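Local coordinates for protein FAD-linked sulfhydryl oxidase ERV1 (Arabidopsis thaliana, PDB 2HJ3) that catalyses FAD-dependent disulfide bond formation, passing electrons from thiols to oxygen, and supports import and folding of small cysteine-containing proteins in the mitochondrial intermembrane space, at residues A16-T19 against F20-L24; G72-E75 against E76-W80; W80-H83 against V84-V88. All coordinates share one frame; numbering follows the deposited sequence.

Contact 1 (A16-T19 against F20-L24); sequences ATWT and FLHTL. With FAD (flavin-adenine dinucleotide), chain K.
Trp18 and His22 stand side by side, one turn apart on helix 10-27 of the FAD-binding four-helix bundle, and both lie against the cofactor. Their rings are close to parallel, 21° between planes, but slid apart so that they barely overlap; Trp18 CE3 comes 3.5 Å from His22 NE2. The indole NE1 donates to the ribityl hydroxyl O2' of FAD in a nearly straight bond of 3.1 Å, while the flavin methyl C8M sits over the face of the same indole. With CG anti to its carbonyl carbon (chi1 -67°), His22 lays its ring against the adenine, whose C2A lies over the imidazole centre, 3.3 Å above its plane. His22 NE2 is hydrogen-bonded to His85 ND1. Replacing Trp18 by an alanine removes the indole, which would probably leave O2' without this donor and open a gap between the flavin methyl and the His22 ring. Alongside, Thr17 CG2 meets Leu21 CD1 at 3.6 Å. The threonine hydroxyls turn back along the helix, Thr17 OG1 to Leu13 O and Thr19 OG1 to Arg15 O. Across the dimer interface, Thr17 packs on Phe20 of the second subunit. Backbone amides of Phe20, Leu21 and His22 satisfy the carbonyls of Ala16, Thr17 and Trp18. Thr19 O takes two donors from opposite faces of its plane: Thr23 N at 2.9 Å and Thr23 OG1 at 2.5 Å.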
loop_
_atom_site.group_PDB
_atom_site.type_symbol
_atom_site.label_atom_id
_atom_site.label_comp_id
_atom_site.label_asym_id
_atom_site.label_seq_id
_atom_site.Cartn_x
_atom_site.Cartn_y
_atom_site.Cartn_z
ATOM N N ALA A 16 4.731 6.949 -4.701
ATOM C CA ALA A 16 4.037 6.852 -3.432
ATOM C C ALA A 16 4.070 5.402 -2.938
ATOM O O ALA A 16 4.430 5.126 -1.794
ATOM C CB ALA A 16 2.596 7.325 -3.599
ATOM N N THR A 17 3.706 4.476 -3.811
ATOM C CA THR A 17 3.687 3.073 -3.451
ATOM C C THR A 17 5.068 2.534 -3.069
ATOM O O THR A 17 5.210 1.841 -2.057
ATOM C CB THR A 17 3.096 2.232 -4.595
ATOM O OG1 THR A 17 1.779 2.716 -4.911
ATOM C CG2 THR A 17 3.001 0.768 -4.180
ATOM N N TRP A 18 6.094 2.845 -3.862
ATOM C CA TRP A 18 7.437 2.370 -3.530
ATOM C C TRP A 18 7.827 2.869 -2.133
ATOM O O TRP A 18 8.349 2.103 -1.313
ATOM C CB TRP A 18 8.464 2.826 -4.583
ATOM C CG TRP A 18 8.361 2.086 -5.893
ATOM C CD1 TRP A 18 8.216 2.637 -7.137
ATOM C CD2 TRP A 18 8.383 0.658 -6.089
ATOM N NE1 TRP A 18 8.141 1.646 -8.094
ATOM C CE2 TRP A 18 8.242 0.423 -7.480
ATOM C CE3 TRP A 18 8.508 -0.444 -5.227
ATOM C CZ2 TRP A 18 8.218 -0.874 -8.029
ATOM C CZ3 TRP A 18 8.484 -1.741 -5.778
ATOM C CH2 TRP A 18 8.338 -1.938 -7.165
ATOM N N THR A 19 7.550 4.140 -1.850
ATOM C CA THR A 19 7.860 4.711 -0.536
ATOM C C THR A 19 7.190 3.888 0.564
ATOM O O THR A 19 7.804 3.547 1.578
ATOM C CB THR A 19 7.364 6.170 -0.428
ATOM O OG1 THR A 19 8.099 6.987 -1.349
ATOM C CG2 THR A 19 7.560 6.707 0.985
ATOM N N PHE A 20 5.920 3.573 0.348
ATOM C CA PHE A 20 5.156 2.780 1.294
ATOM C C PHE A 20 5.754 1.372 1.407
ATOM O O PHE A 20 6.032 0.887 2.506
ATOM C CB PHE A 20 3.692 2.723 0.826
ATOM C CG PHE A 20 2.886 1.672 1.502
ATOM C CD1 PHE A 20 2.790 1.636 2.886
ATOM C CD2 PHE A 20 2.249 0.688 0.757
ATOM C CE1 PHE A 20 2.073 0.629 3.524
ATOM C CE2 PHE A 20 1.526 -0.330 1.387
ATOM C CZ PHE A 20 1.440 -0.359 2.772
ATOM N N LEU A 21 5.960 0.715 0.269
ATOM C CA LEU A 21 6.526 -0.631 0.281
ATOM C C LEU A 21 7.935 -0.704 0.885
ATOM O O LEU A 21 8.176 -1.487 1.802
ATOM C CB LEU A 21 6.511 -1.220 -1.133
ATOM C CG LEU A 21 5.080 -1.517 -1.623
ATOM C CD1 LEU A 21 5.090 -2.000 -3.086
ATOM C CD2 LEU A 21 4.453 -2.568 -0.716
ATOM N N HIS A 22 8.866 0.103 0.392
ATOM C CA HIS A 22 10.216 0.062 0.950
ATOM C C HIS A 22 10.245 0.498 2.411
ATOM O O HIS A 22 11.022 -0.036 3.203
ATOM C CB HIS A 22 11.178 0.916 0.119
ATOM C CG HIS A 22 11.410 0.381 -1.260
ATOM N ND1 HIS A 22 11.928 -0.877 -1.492
ATOM C CD2 HIS A 22 11.155 0.912 -2.480
ATOM C CE1 HIS A 22 11.975 -1.099 -2.793
ATOM N NE2 HIS A 22 11.512 -0.030 -3.415
ATOM N N THR A 23 9.411 1.462 2.786
ATOM C CA THR A 23 9.405 1.881 4.184
ATOM C C THR A 23 8.888 0.720 5.007
ATOM O O THR A 23 9.350 0.469 6.112
ATOM C CB THR A 23 8.500 3.099 4.437
ATOM O OG1 THR A 23 8.981 4.220 3.687
ATOM C CG2 THR A 23 8.500 3.447 5.912
ATOM N N LEU A 24 7.919 0.008 4.453
ATOM C CA LEU A 24 7.346 -1.139 5.127
ATOM C C LEU A 24 8.387 -2.240 5.323
ATOM O O LEU A 24 8.464 -2.848 6.393
ATOM C CB LEU A 24 6.169 -1.669 4.319
ATOM C CG LEU A 24 5.514 -2.935 4.859
ATOM C CD1 LEU A 24 5.124 -2.716 6.314
ATOM C CD2 LEU A 24 4.293 -3.284 4.009
HETATM P PA FAD K . 10.753 5.034 -8.587
HETATM O O1A FAD K . 11.092 3.832 -9.401
HETATM O O2A FAD K . 9.370 5.547 -8.354
HETATM O O5B FAD K . 11.431 5.476 -7.253
HETATM C C5B FAD K . 11.316 5.611 -5.847
HETATM C C4B FAD K . 12.644 6.268 -5.535
HETATM O O4B FAD K . 13.013 5.214 -4.606
HETATM C C3B FAD K . 13.934 6.617 -6.329
HETATM O O3B FAD K . 13.970 7.964 -6.802
HETATM C C2B FAD K . 15.007 6.165 -5.439
HETATM O O2B FAD K . 15.346 7.032 -4.401
HETATM C C1B FAD K . 14.381 4.883 -4.878
HETATM N N9A FAD K . 14.607 3.591 -5.455
HETATM C C8A FAD K . 14.862 3.145 -6.775
HETATM N N7A FAD K . 15.089 1.885 -7.001
HETATM C C5A FAD K . 14.978 1.328 -5.733
HETATM C C6A FAD K . 15.145 0.036 -5.195
HETATM N N6A FAD K . 15.534 -0.954 -6.024
HETATM N N1A FAD K . 14.988 -0.128 -3.824
HETATM C C2A FAD K . 14.735 0.866 -2.935
HETATM N N3A FAD K . 14.529 2.144 -3.498
HETATM C C4A FAD K . 14.695 2.312 -4.903
HETATM N N1 FAD K . 5.535 1.924 -14.437
HETATM C C2 FAD K . 5.449 1.625 -15.784
HETATM O O2 FAD K . 5.528 2.487 -16.680
HETATM N N3 FAD K . 5.294 0.263 -15.980
HETATM C C4 FAD K . 5.240 -0.710 -14.951
HETATM O O4 FAD K . 4.978 -1.870 -15.409
HETATM C C4X FAD K . 5.349 -0.344 -13.619
HETATM N N5 FAD K . 5.184 -1.223 -12.492
HETATM C C5X FAD K . 5.133 -0.860 -11.126
HETATM C C6 FAD K . 4.864 -1.820 -10.126
HETATM C C7 FAD K . 4.769 -1.394 -8.766
HETATM C C7M FAD K . 4.406 -2.470 -7.732
HETATM C C8 FAD K . 4.974 -0.027 -8.400
HETATM C C8M FAD K . 4.997 0.617 -7.019
HETATM C C9 FAD K . 5.221 0.902 -9.419
HETATM C C9A FAD K . 5.266 0.586 -10.801
HETATM N N10 FAD K . 5.528 1.377 -12.032
HETATM C C10 FAD K . 5.489 1.054 -13.367
HETATM C "C1'" FAD K . 6.009 2.701 -11.821
HETATM C "C2'" FAD K . 7.477 2.958 -11.720
HETATM O "O2'" FAD K . 8.150 1.779 -11.171
HETATM C "C3'" FAD K . 7.867 4.310 -11.205
HETATM O "O3'" FAD K . 7.478 4.393 -9.844
HETATM C "C4'" FAD K . 7.810 5.639 -11.940
HETATM O "O4'" FAD K . 8.249 5.450 -13.314
HETATM C "C5'" FAD K . 8.660 6.731 -11.430
HETATM O "O5'" FAD K . 10.074 6.506 -11.423
HETATM P P FAD K . 11.020 7.336 -10.496
HETATM O O1P FAD K . 12.093 7.329 -11.484
HETATM O O2P FAD K . 10.477 8.581 -9.905
HETATM O O3P FAD K . 11.428 6.240 -9.379
#

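Contact 2 (G72-E75 against E76-W80); sequences GSQE and EFSQW
Gln74 O accepts from Ser78 N at 2.9 Å, in the first turn of helix 74-91, where the chain leaves its loop and turns helical. Ser78 OG also donates to that carbonyl, with a second, weak bond to Ala25 O; its OG is anti to its own carbonyl carbon (chi1 -54°) and thereby turned back toward the preceding turn, though the exact position of this hydroxyl is less sure. One residue earlier, Phe77 N reaches Ser73 O at 3.0 Å, with an N-H...O angle of 161°. Ser73 occupies the N-cap position, and Gln79 N continues the alpha-helical pattern by bonding to Glu75 O, an oxygen whose place in the model is less sure. The amide end of Gln74 has its main partner elsewhere: NE2 donates to Ala25 O near the end of helix 10-27, and makes a weak bond to Asp103 OD1.

Further out, Glu76 runs its extended chain back past the helix start. Its CG lies 3.4 Å from Ser73 OG, and its carboxylate oxygen OE1 is 3.0 Å from Gly72 N. Phe77 turns its ring away from this first turn, leaving only its CB near Ser73 O, at 3.5 Å. The ring itself packs on Val40 of helix 34-50 and meets Tyr28 with the planes steeply inclined, supplying apolar packing beside the polar Gln74 and Ser78, while Glu75 and Glu76 line the outer face. The chemistry implies a helix start favourable to negative charge: two glutamates sit in the first turn, where the helix dipole would probably stabilise their carboxylates, and Gln74 ties the same turn to helix 10-27 by a hydrogen bond between neutral groups.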
loop_
_atom_site.group_PDB
_atom_site.type_symbol
_atom_site.label_atom_id
_atom_site.label_comp_id
_atom_site.label_asym_id
_atom_site.label_seq_id
_atom_site.Cartn_x
_atom_site.Cartn_y
_atom_site.Cartn_z
ATOM N N GLY A 72 11.051 -14.190 4.967
ATOM C CA GLY A 72 11.641 -14.857 6.112
ATOM C C GLY A 72 12.209 -13.927 7.159
ATOM O O GLY A 72 12.308 -14.303 8.326
ATOM N N SER A 73 12.589 -12.721 6.751
ATOM C CA SER A 73 13.155 -11.745 7.680
ATOM C C SER A 73 13.276 -10.370 7.029
ATOM O O SER A 73 13.022 -10.212 5.831
ATOM C CB SER A 73 14.537 -12.200 8.157
ATOM O OG SER A 73 15.449 -12.293 7.073
ATOM N N GLN A 74 13.671 -9.383 7.824
ATOM C CA GLN A 74 13.818 -8.014 7.345
ATOM C C GLN A 74 14.780 -7.914 6.165
ATOM O O GLN A 74 14.503 -7.215 5.187
ATOM C CB GLN A 74 14.294 -7.110 8.490
ATOM C CG GLN A 74 14.218 -5.600 8.230
ATOM C CD GLN A 74 15.327 -5.075 7.329
ATOM O OE1 GLN A 74 16.483 -5.479 7.445
ATOM N NE2 GLN A 74 14.982 -4.155 6.445
ATOM N N GLU A 75 15.899 -8.625 6.244
ATOM C CA GLU A 75 16.887 -8.577 5.173
ATOM C C GLU A 75 16.384 -9.190 3.875
ATOM O O GLU A 75 16.579 -8.617 2.804
ATOM C CB GLU A 75 18.180 -9.272 5.594
ATOM C CG GLU A 75 19.370 -8.860 4.742
ATOM C CD GLU A 75 20.615 -9.685 5.014
ATOM O OE1 GLU A 75 20.962 -9.873 6.202
ATOM O OE2 GLU A 75 21.251 -10.135 4.032
ATOM N N GLU A 76 15.729 -10.343 3.955
ATOM C CA GLU A 76 15.227 -10.998 2.748
ATOM C C GLU A 76 14.119 -10.193 2.076
ATOM O O GLU A 76 14.048 -10.128 0.852
ATOM C CB GLU A 76 14.696 -12.405 3.066
ATOM C CG GLU A 76 15.668 -13.302 3.817
ATOM C CD GLU A 76 15.113 -14.696 4.051
ATOM O OE1 GLU A 76 13.875 -14.843 4.122
ATOM O OE2 GLU A 76 15.911 -15.645 4.176
ATOM N N PHE A 77 13.251 -9.586 2.877
ATOM C CA PHE A 77 12.142 -8.799 2.344
ATOM C C PHE A 77 12.648 -7.492 1.726
ATOM O O PHE A 77 12.251 -7.135 0.624
ATOM C CB PHE A 77 11.121 -8.535 3.454
ATOM C CG PHE A 77 9.839 -7.922 2.967
ATOM C CD1 PHE A 77 9.281 -8.314 1.751
ATOM C CD2 PHE A 77 9.187 -6.950 3.720
ATOM C CE1 PHE A 77 8.094 -7.744 1.292
ATOM C CE2 PHE A 77 8.001 -6.374 3.271
ATOM C CZ PHE A 77 7.453 -6.770 2.056
ATOM N N SER A 78 13.536 -6.796 2.432
ATOM C CA SER A 78 14.118 -5.549 1.927
ATOM C C SER A 78 14.790 -5.795 0.589
ATOM O O SER A 78 14.573 -5.059 -0.371
ATOM C CB SER A 78 15.193 -5.020 2.869
ATOM O OG SER A 78 14.711 -4.876 4.178
ATOM N N GLN A 79 15.625 -6.829 0.542
ATOM C CA GLN A 79 16.356 -7.173 -0.676
ATOM C C GLN A 79 15.388 -7.546 -1.781
ATOM O O GLN A 79 15.420 -6.970 -2.871
ATOM C CB GLN A 79 17.307 -8.340 -0.412
ATOM C CG GLN A 79 18.389 -8.046 0.617
ATOM C CD GLN A 79 19.363 -6.992 0.140
ATOM O OE1 GLN A 79 19.763 -6.114 0.907
ATOM N NE2 GLN A 79 19.763 -7.075 -1.131
ATOM N N TRP A 80 14.519 -8.510 -1.496
ATOM C CA TRP A 80 13.547 -8.962 -2.475
ATOM C C TRP A 80 12.796 -7.787 -3.099
ATOM O O TRP A 80 12.671 -7.695 -4.322
ATOM C CB TRP A 80 12.544 -9.919 -1.824
ATOM C CG TRP A 80 11.465 -10.339 -2.770
ATOM C CD1 TRP A 80 11.553 -11.283 -3.746
ATOM C CD2 TRP A 80 10.162 -9.760 -2.888
ATOM N NE1 TRP A 80 10.384 -11.329 -4.475
ATOM C CE2 TRP A 80 9.514 -10.402 -3.969
ATOM C CE3 TRP A 80 9.479 -8.760 -2.186
ATOM C CZ2 TRP A 80 8.215 -10.076 -4.366
ATOM C CZ3 TRP A 80 8.189 -8.433 -2.580
ATOM C CH2 TRP A 80 7.570 -9.091 -3.663
#

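Contact 3 (W80-H83 against V84-V88); sequences WLCH and VHNTV. With FAD (flavin-adenine dinucleotide), chain K; SO4 (sulfate ion), chain F.
Trp80 to Asn86 is regular alpha-helix, with the amides of Val84, His85 and Asn86 bonded to the carbonyls of Trp80, Leu81 and Cys82 at 2.9 to 3.0 Å. Val84 sets its CG2 methyl over one face of the Trp80 indole, in a CH-pi contact 3.8 Å from the centroid of the six-membered ring and 25° off its normal. The methyl favours the rim beside CE2 and CZ2. Having CG anti to the backbone N (chi1 176°) lets the indole lie along the helix to receive it, and its NE1 is held by Asn67 O.

On the cofactor side, His85 NE2 donates to the FAD phosphate oxygen O1A at 2.6 Å, its other nitrogen being taken up by the bond to helix 10-27, and adenine N7A lies over a face of the same ring. The adenine amino group N6A makes a weak bond to Cys82 O. Cys82 SG, disulfide-bonded to Cys99, lies 3.2 Å from that amino nitrogen. A sulfate, probably from the crystallisation liquor, is gripped through O3 by His83 ND1 and by Asn86 ND2, each at 2.9 Å, and Arg90 NH2 also bonds the ion. Asn86 OD1 accepts from Phe97 N, tying the helix to the following loop.

Among its neighbours, this part of helix 74-91 packs against three helices of the bundle: Val84 on Phe60 and Ile63 of helix 54-66, Leu81 on Leu21 and Ala25 of helix 10-27, and both Trp80 and Leu81 on Met44 of helix 34-50.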
loop_
_atom_site.group_PDB
_atom_site.type_symbol
_atom_site.label_atom_id
_atom_site.label_comp_id
_atom_site.label_asym_id
_atom_site.label_seq_id
_atom_site.Cartn_x
_atom_site.Cartn_y
_atom_site.Cartn_z
ATOM N N TRP A 80 14.519 -8.510 -1.496
ATOM C CA TRP A 80 13.547 -8.962 -2.475
ATOM C C TRP A 80 12.796 -7.787 -3.099
ATOM O O TRP A 80 12.671 -7.695 -4.322
ATOM C CB TRP A 80 12.544 -9.919 -1.824
ATOM C CG TRP A 80 11.465 -10.339 -2.770
ATOM C CD1 TRP A 80 11.553 -11.283 -3.746
ATOM C CD2 TRP A 80 10.162 -9.760 -2.888
ATOM N NE1 TRP A 80 10.384 -11.329 -4.475
ATOM C CE2 TRP A 80 9.514 -10.402 -3.969
ATOM C CE3 TRP A 80 9.479 -8.760 -2.186
ATOM C CZ2 TRP A 80 8.215 -10.076 -4.366
ATOM C CZ3 TRP A 80 8.189 -8.433 -2.580
ATOM C CH2 TRP A 80 7.570 -9.091 -3.663
ATOM N N LEU A 81 12.300 -6.886 -2.258
ATOM C CA LEU A 81 11.546 -5.730 -2.743
ATOM C C LEU A 81 12.413 -4.836 -3.629
ATOM O O LEU A 81 11.922 -4.214 -4.564
ATOM C CB LEU A 81 10.998 -4.931 -1.558
ATOM C CG LEU A 81 9.847 -3.963 -1.840
ATOM C CD1 LEU A 81 8.713 -4.675 -2.566
ATOM C CD2 LEU A 81 9.359 -3.394 -0.524
ATOM N N CYS A 82 13.708 -4.782 -3.328
ATOM C CA CYS A 82 14.640 -3.978 -4.111
ATOM C C CYS A 82 14.881 -4.626 -5.469
ATOM O O CYS A 82 14.989 -3.934 -6.490
ATOM C CB CYS A 82 15.962 -3.821 -3.357
ATOM S SG CYS A 82 17.305 -3.018 -4.294
ATOM N N HIS A 83 14.948 -5.958 -5.488
ATOM C CA HIS A 83 15.173 -6.678 -6.745
ATOM C C HIS A 83 13.953 -6.536 -7.629
ATOM O O HIS A 83 14.061 -6.385 -8.847
ATOM C CB HIS A 83 15.455 -8.166 -6.490
ATOM C CG HIS A 83 16.731 -8.417 -5.753
ATOM N ND1 HIS A 83 17.955 -7.998 -6.227
ATOM C CD2 HIS A 83 16.967 -8.970 -4.542
ATOM C CE1 HIS A 83 18.889 -8.270 -5.333
ATOM N NE2 HIS A 83 18.315 -8.858 -4.300
ATOM N N VAL A 84 12.784 -6.591 -7.007
ATOM C CA VAL A 84 11.548 -6.451 -7.749
ATOM C C VAL A 84 11.516 -5.059 -8.358
ATOM O O VAL A 84 11.264 -4.901 -9.548
ATOM C CB VAL A 84 10.332 -6.672 -6.831
ATOM C CG1 VAL A 84 9.074 -6.070 -7.455
ATOM C CG2 VAL A 84 10.151 -8.168 -6.598
ATOM N N HIS A 85 11.802 -4.050 -7.545
ATOM C CA HIS A 85 11.807 -2.678 -8.035
ATOM C C HIS A 85 12.816 -2.525 -9.183
ATOM O O HIS A 85 12.568 -1.787 -10.138
ATOM C CB HIS A 85 12.143 -1.719 -6.893
ATOM C CG HIS A 85 11.853 -0.282 -7.198
ATOM N ND1 HIS A 85 11.929 0.710 -6.242
ATOM C CD2 HIS A 85 11.472 0.329 -8.344
ATOM C CE1 HIS A 85 11.603 1.868 -6.786
ATOM N NE2 HIS A 85 11.320 1.665 -8.060
ATOM N N ASN A 86 13.945 -3.225 -9.106
ATOM C CA ASN A 86 14.943 -3.124 -10.177
ATOM C C ASN A 86 14.476 -3.715 -11.505
ATOM O O ASN A 86 14.800 -3.193 -12.568
ATOM C CB ASN A 86 16.266 -3.768 -9.760
ATOM C CG ASN A 86 17.105 -2.843 -8.920
ATOM O OD1 ASN A 86 17.071 -1.635 -9.111
ATOM N ND2 ASN A 86 17.877 -3.398 -8.001
ATOM N N THR A 87 13.714 -4.801 -11.451
ATOM C CA THR A 87 13.210 -5.399 -12.676
ATOM C C THR A 87 12.346 -4.366 -13.396
ATOM O O THR A 87 12.370 -4.269 -14.622
ATOM C CB THR A 87 12.376 -6.643 -12.365
ATOM O OG1 THR A 87 13.204 -7.605 -11.698
ATOM C CG2 THR A 87 11.817 -7.249 -13.635
ATOM N N VAL A 88 11.584 -3.586 -12.630
ATOM C CA VAL A 88 10.751 -2.554 -13.224
ATOM C C VAL A 88 11.671 -1.452 -13.757
ATOM O O VAL A 88 11.514 -1.010 -14.895
ATOM C CB VAL A 88 9.754 -1.970 -12.198
ATOM C CG1 VAL A 88 8.939 -0.853 -12.842
ATOM C CG2 VAL A 88 8.819 -3.071 -11.696
HETATM P PA FAD K . 10.753 5.034 -8.587
HETATM O O1A FAD K . 11.092 3.832 -9.401
HETATM O O2A FAD K . 9.370 5.547 -8.354
HETATM O O5B FAD K . 11.431 5.476 -7.253
HETATM C C5B FAD K . 11.316 5.611 -5.847
HETATM C C4B FAD K . 12.644 6.268 -5.535
HETATM O O4B FAD K . 13.013 5.214 -4.606
HETATM C C3B FAD K . 13.934 6.617 -6.329
HETATM O O3B FAD K . 13.970 7.964 -6.802
HETATM C C2B FAD K . 15.007 6.165 -5.439
HETATM O O2B FAD K . 15.346 7.032 -4.401
HETATM C C1B FAD K . 14.381 4.883 -4.878
HETATM N N9A FAD K . 14.607 3.591 -5.455
HETATM C C8A FAD K . 14.862 3.145 -6.775
HETATM N N7A FAD K . 15.089 1.885 -7.001
HETATM C C5A FAD K . 14.978 1.328 -5.733
HETATM C C6A FAD K . 15.145 0.036 -5.195
HETATM N N6A FAD K . 15.534 -0.954 -6.024
HETATM N N1A FAD K . 14.988 -0.128 -3.824
HETATM C C2A FAD K . 14.735 0.866 -2.935
HETATM N N3A FAD K . 14.529 2.144 -3.498
HETATM C C4A FAD K . 14.695 2.312 -4.903
HETATM N N1 FAD K . 5.535 1.924 -14.437
HETATM C C2 FAD K . 5.449 1.625 -15.784
HETATM O O2 FAD K . 5.528 2.487 -16.680
HETATM N N3 FAD K . 5.294 0.263 -15.980
HETATM C C4 FAD K . 5.240 -0.710 -14.951
HETATM O O4 FAD K . 4.978 -1.870 -15.409
HETATM C C4X FAD K . 5.349 -0.344 -13.619
HETATM N N5 FAD K . 5.184 -1.223 -12.492
HETATM C C5X FAD K . 5.133 -0.860 -11.126
HETATM C C6 FAD K . 4.864 -1.820 -10.126
HETATM C C7 FAD K . 4.769 -1.394 -8.766
HETATM C C7M FAD K . 4.406 -2.470 -7.732
HETATM C C8 FAD K . 4.974 -0.027 -8.400
HETATM C C8M FAD K . 4.997 0.617 -7.019
HETATM C C9 FAD K . 5.221 0.902 -9.419
HETATM C C9A FAD K . 5.266 0.586 -10.801
HETATM N N10 FAD K . 5.528 1.377 -12.032
HETATM C C10 FAD K . 5.489 1.054 -13.367
HETATM C "C1'" FAD K . 6.009 2.701 -11.821
HETATM C "C2'" FAD K . 7.477 2.958 -11.720
HETATM O "O2'" FAD K . 8.150 1.779 -11.171
HETATM C "C3'" FAD K . 7.867 4.310 -11.205
HETATM O "O3'" FAD K . 7.478 4.393 -9.844
HETATM C "C4'" FAD K . 7.810 5.639 -11.940
HETATM O "O4'" FAD K . 8.249 5.450 -13.314
HETATM C "C5'" FAD K . 8.660 6.731 -11.430
HETATM O "O5'" FAD K . 10.074 6.506 -11.423
HETATM P P FAD K . 11.020 7.336 -10.496
HETATM O O1P FAD K . 12.093 7.329 -11.484
HETATM O O2P FAD K . 10.477 8.581 -9.905
HETATM O O3P FAD K . 11.428 6.240 -9.379
HETATM S S SO4 F . 19.218 -6.516 -9.383
HETATM O O1 SO4 F . 19.358 -7.969 -9.576
HETATM O O2 SO4 F . 19.009 -5.870 -10.689
HETATM O O3 SO4 F . 18.069 -6.246 -8.499
HETATM O O4 SO4 F . 20.444 -5.982 -8.762
#

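How the contacts relate
Contact 1 comes first along the chain, on helix 10-27; contacts 2 and 3 follow in turn on helix 74-91, sharing Trp80 where the one ends and the other begins. Their centres are 14 Å apart for contacts 1 and 2, and 12 Å for each of the other pairs. Contacts 1 and 3 touch directly and both reach FAD, so two helices of the bundle, distant in sequence, together supply part of one cofactor pocket. Contact 2 stays at the start of helix 74-91, its nearest atoms about 5 Å from contact 1. Helix 74-91 therefore runs from a capped, partly exposed start into the buried FAD site.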